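Local atomic coordinates of phosphoribosylamine--glycine ligase (Thermotoga maritima, PDB entry 1VKZ), a protein that catalyses the ATP-dependent joining of glycine to 5-phospho-beta-D-ribosylamine, giving glycinamide ribonucleotide in the second step of de novo purine biosynthesis. Residues Trp32-Gln37 with Asn308-Gly313. Sequence-based numbering, arbitrary orientation.
Sequences WAFAKQ and NAVLEG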
ATOM      1  N   TRP A  32      10.751  -5.642  11.211  1.00 47.08           N
ATOM      2  CA  TRP A  32      12.206  -5.509  11.266  1.00 46.68           C
ATOM      3  C   TRP A  32      12.557  -4.308  12.157  1.00 47.86           C
ATOM      4  O   TRP A  32      13.345  -4.435  13.068  1.00 45.87           O
ATOM      5  CB  TRP A  32      12.764  -5.389   9.844  1.00 46.56           C
ATOM      6  CG  TRP A  32      14.188  -4.956   9.772  1.00 42.32           C
ATOM      7  CD1 TRP A  32      15.293  -5.733   9.898  1.00 41.26           C
ATOM      8  CD2 TRP A  32      14.660  -3.621   9.530  1.00 42.62           C
ATOM      9  NE1 TRP A  32      16.430  -4.968   9.759  1.00 38.67           N
ATOM     10  CE2 TRP A  32      16.072  -3.666   9.542  1.00 39.74           C
ATOM     11  CE3 TRP A  32      14.028  -2.390   9.288  1.00 43.60           C
ATOM     12  CZ2 TRP A  32      16.863  -2.535   9.325  1.00 42.91           C
ATOM     13  CZ3 TRP A  32      14.829  -1.254   9.096  1.00 45.36           C
ATOM     14  CH2 TRP A  32      16.223  -1.346   9.103  1.00 41.93           C
ATOM     15  N   ALA A  33      11.896  -3.175  11.911  1.00 48.58           N
ATOM     16  CA  ALA A  33      12.054  -1.954  12.700  1.00 47.09           C
ATOM     17  C   ALA A  33      11.776  -2.129  14.196  1.00 47.23           C
ATOM     18  O   ALA A  33      12.535  -1.668  15.062  1.00 48.10           O
ATOM     19  CB  ALA A  33      11.146  -0.896  12.173  1.00 49.07           C
ATOM     20  N   PHE A  34      10.681  -2.789  14.514  1.00 45.60           N
ATOM     21  CA  PHE A  34      10.346  -3.031  15.910  1.00 43.91           C
ATOM     22  C   PHE A  34      11.382  -3.897  16.613  1.00 44.78           C
ATOM     23  O   PHE A  34      11.755  -3.641  17.754  1.00 46.77           O
ATOM     24  CB  PHE A  34       8.951  -3.662  16.030  1.00 43.44           C
ATOM     25  CG  PHE A  34       7.873  -2.661  16.012  1.00 41.83           C
ATOM     26  CD1 PHE A  34       7.603  -1.920  17.139  1.00 41.96           C
ATOM     27  CD2 PHE A  34       7.220  -2.353  14.850  1.00 48.36           C
ATOM     28  CE1 PHE A  34       6.645  -0.950  17.129  1.00 43.36           C
ATOM     29  CE2 PHE A  34       6.244  -1.369  14.841  1.00 47.55           C
ATOM     30  CZ  PHE A  34       5.950  -0.681  15.995  1.00 33.21           C
ATOM     31  N   ALA A  35      11.831  -4.934  15.926  1.00 44.59           N
ATOM     32  CA  ALA A  35      12.772  -5.871  16.487  1.00 43.46           C
ATOM     33  C   ALA A  35      14.102  -5.169  16.676  1.00 44.81           C
ATOM     34  O   ALA A  35      14.847  -5.479  17.627  1.00 45.42           O
ATOM     35  CB  ALA A  35      12.912  -7.093  15.562  1.00 43.01           C
ATOM     36  N   LYS A  36      14.381  -4.232  15.765  1.00 48.00           N
ATOM     37  CA  LYS A  36      15.585  -3.395  15.782  1.00 49.62           C
ATOM     38  C   LYS A  36      15.585  -2.502  17.050  1.00 50.25           C
ATOM     39  O   LYS A  36      16.640  -2.258  17.649  1.00 52.25           O
ATOM     40  CB  LYS A  36      15.653  -2.558  14.483  1.00 49.94           C
ATOM     41  CG  LYS A  36      17.020  -2.043  14.075  1.00 51.83           C
ATOM     42  CD  LYS A  36      17.141  -1.901  12.558  1.00 53.78           C
ATOM     43  CE  LYS A  36      18.268  -0.927  12.124  1.00 57.10           C
ATOM     44  NZ  LYS A  36      19.678  -1.468  12.207  1.00 61.76           N
ATOM     45  N   GLN A  37      14.390  -2.074  17.475  1.00 50.30           N
ATOM     46  CA  GLN A  37      14.225  -1.273  18.701  1.00 50.10           C
ATOM     47  C   GLN A  37      14.036  -2.143  19.929  1.00 49.63           C
ATOM     48  O   GLN A  37      13.726  -1.631  20.994  1.00 53.34           O
ATOM     49  CB  GLN A  37      13.015  -0.335  18.595  1.00 51.64           C
ATOM     50  CG  GLN A  37      12.881   0.418  17.261  1.00 54.48           C
ATOM     51  CD  GLN A  37      14.168   1.114  16.835  1.00 61.76           C
ATOM     52  OE1 GLN A  37      14.962   1.540  17.698  1.00 58.68           O
ATOM     53  NE2 GLN A  37      14.380   1.239  15.510  1.00 52.74           N
ATOM     54  N   ASN A 308       8.497   4.828  16.798  1.00 40.03           N
ATOM     55  CA  ASN A 308       8.022   5.759  17.812  1.00 39.49           C
ATOM     56  C   ASN A 308       6.663   6.383  17.505  1.00 38.50           C
ATOM     57  O   ASN A 308       5.804   6.475  18.382  1.00 38.08           O
ATOM     58  CB  ASN A 308       9.073   6.825  18.065  1.00 38.08           C
ATOM     59  CG  ASN A 308      10.230   6.309  18.932  1.00 43.85           C
ATOM     60  OD1 ASN A 308      10.126   5.274  19.619  1.00 40.34           O
ATOM     61  ND2 ASN A 308      11.324   7.047  18.926  1.00 41.91           N
ATOM     62  N   ALA A 309       6.462   6.807  16.265  1.00 38.54           N
ATOM     63  CA  ALA A 309       5.215   7.462  15.879  1.00 39.00           C
ATOM     64  C   ALA A 309       4.034   6.475  15.973  1.00 37.64           C
ATOM     65  O   ALA A 309       2.962   6.801  16.440  1.00 38.61           O
ATOM     66  CB  ALA A 309       5.343   8.036  14.481  1.00 42.47           C
ATOM     67  N   VAL A 310       4.278   5.233  15.594  1.00 38.78           N
ATOM     68  CA  VAL A 310       3.274   4.194  15.700  1.00 38.30           C
ATOM     69  C   VAL A 310       2.918   3.948  17.148  1.00 39.94           C
ATOM     70  O   VAL A 310       1.773   3.765  17.478  1.00 42.10           O
ATOM     71  CB  VAL A 310       3.776   2.915  15.029  1.00 35.53           C
ATOM     72  CG1 VAL A 310       2.860   1.760  15.286  1.00 36.93           C
ATOM     73  CG2 VAL A 310       3.850   3.155  13.537  1.00 41.56           C
ATOM     74  N   LEU A 311       3.904   3.932  18.028  1.00 42.67           N
ATOM     75  CA  LEU A 311       3.636   3.606  19.414  1.00 42.70           C
ATOM     76  C   LEU A 311       2.903   4.751  20.065  1.00 41.82           C
ATOM     77  O   LEU A 311       1.941   4.543  20.789  1.00 45.83           O
ATOM     78  CB  LEU A 311       4.932   3.289  20.134  1.00 43.28           C
ATOM     79  CG  LEU A 311       5.534   1.921  19.805  1.00 48.70           C
ATOM     80  CD1 LEU A 311       6.890   1.797  20.498  1.00 47.94           C
ATOM     81  CD2 LEU A 311       4.602   0.746  20.190  1.00 44.61           C
ATOM     82  N   GLU A 312       3.357   5.963  19.792  1.00 41.49           N
ATOM     83  CA  GLU A 312       2.722   7.146  20.307  1.00 40.97           C
ATOM     84  C   GLU A 312       1.299   7.271  19.826  1.00 41.59           C
ATOM     85  O   GLU A 312       0.424   7.628  20.597  1.00 45.43           O
ATOM     86  CB  GLU A 312       3.517   8.393  19.916  1.00 42.93           C
ATOM     87  CG  GLU A 312       4.757   8.574  20.763  1.00 43.33           C
ATOM     88  CD  GLU A 312       4.444   8.416  22.253  1.00 52.45           C
ATOM     89  OE1 GLU A 312       3.341   8.842  22.688  1.00 54.75           O
ATOM     90  OE2 GLU A 312       5.289   7.847  22.987  1.00 51.13           O
ATOM     91  N   GLY A 313       1.071   6.981  18.557  1.00 40.50           N
ATOM     92  CA  GLY A 313      -0.267   6.970  18.001  1.00 40.51           C
ATOM     93  C   GLY A 313      -1.138   5.900  18.632  1.00 41.21           C
ATOM     94  O   GLY A 313      -2.255   6.178  19.090  1.00 40.12           O
TER
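With chi1 at -84°, the ring of Phe-34 stands opposite its own carbonyl carbon and carries its far rim out from helix 25-36 to Val-310 and Leu-311 on helix 303-315. Val-310 answers with CG1, which its chi1 of 172° sets opposite the backbone N, and this methyl lies 4.0 Å from CZ of Phe-34. Leu-311 comes from the next position along the same helix: its CD2 sits 4.1 Å from Phe-34 CE1, and its CG is equally close to that carbon. Both branched side chains meet the rim of the phenyl ring, near its plane; CZ and CE1, neighbouring carbons of that rim, each meet one of two consecutive residues. The Phe-34 and Val-310 side chains lie at a slant to each other, while those of Phe-34 and Leu-311 point in opposing directions as they pass. No hydrogen bond links the two segments; the junction is apolar, and its small size, 110 Å² counting both sides, fits segments whose closest CA atoms, those of Phe-34 and Asn-308, are 9.3 Å apart. Helix 25-36 follows the first strand, 17-22, of the parallel sheet in the Rossmann-like N domain and leads on to the neighbouring strand 40-43, the order of a beta-alpha-beta crossover. Helix 303-315 falls in the ATP-grasp family region of the sequence, so the contact probably joins the N domain to the ATP-grasp part, at a place away from the predicted ATP and metal sites. Val-307, one turn before Leu-311, also touches Phe-34 and extends the apolar patch along the helix. Tyr-39, just beyond the end of helix 25-36, packs against Leu-311. Ala-33 and Trp-32 of helix 25-36 also touch Val-299 of helix 294-301, and the Trp-32 ring meets Phe-357 edge-to-face.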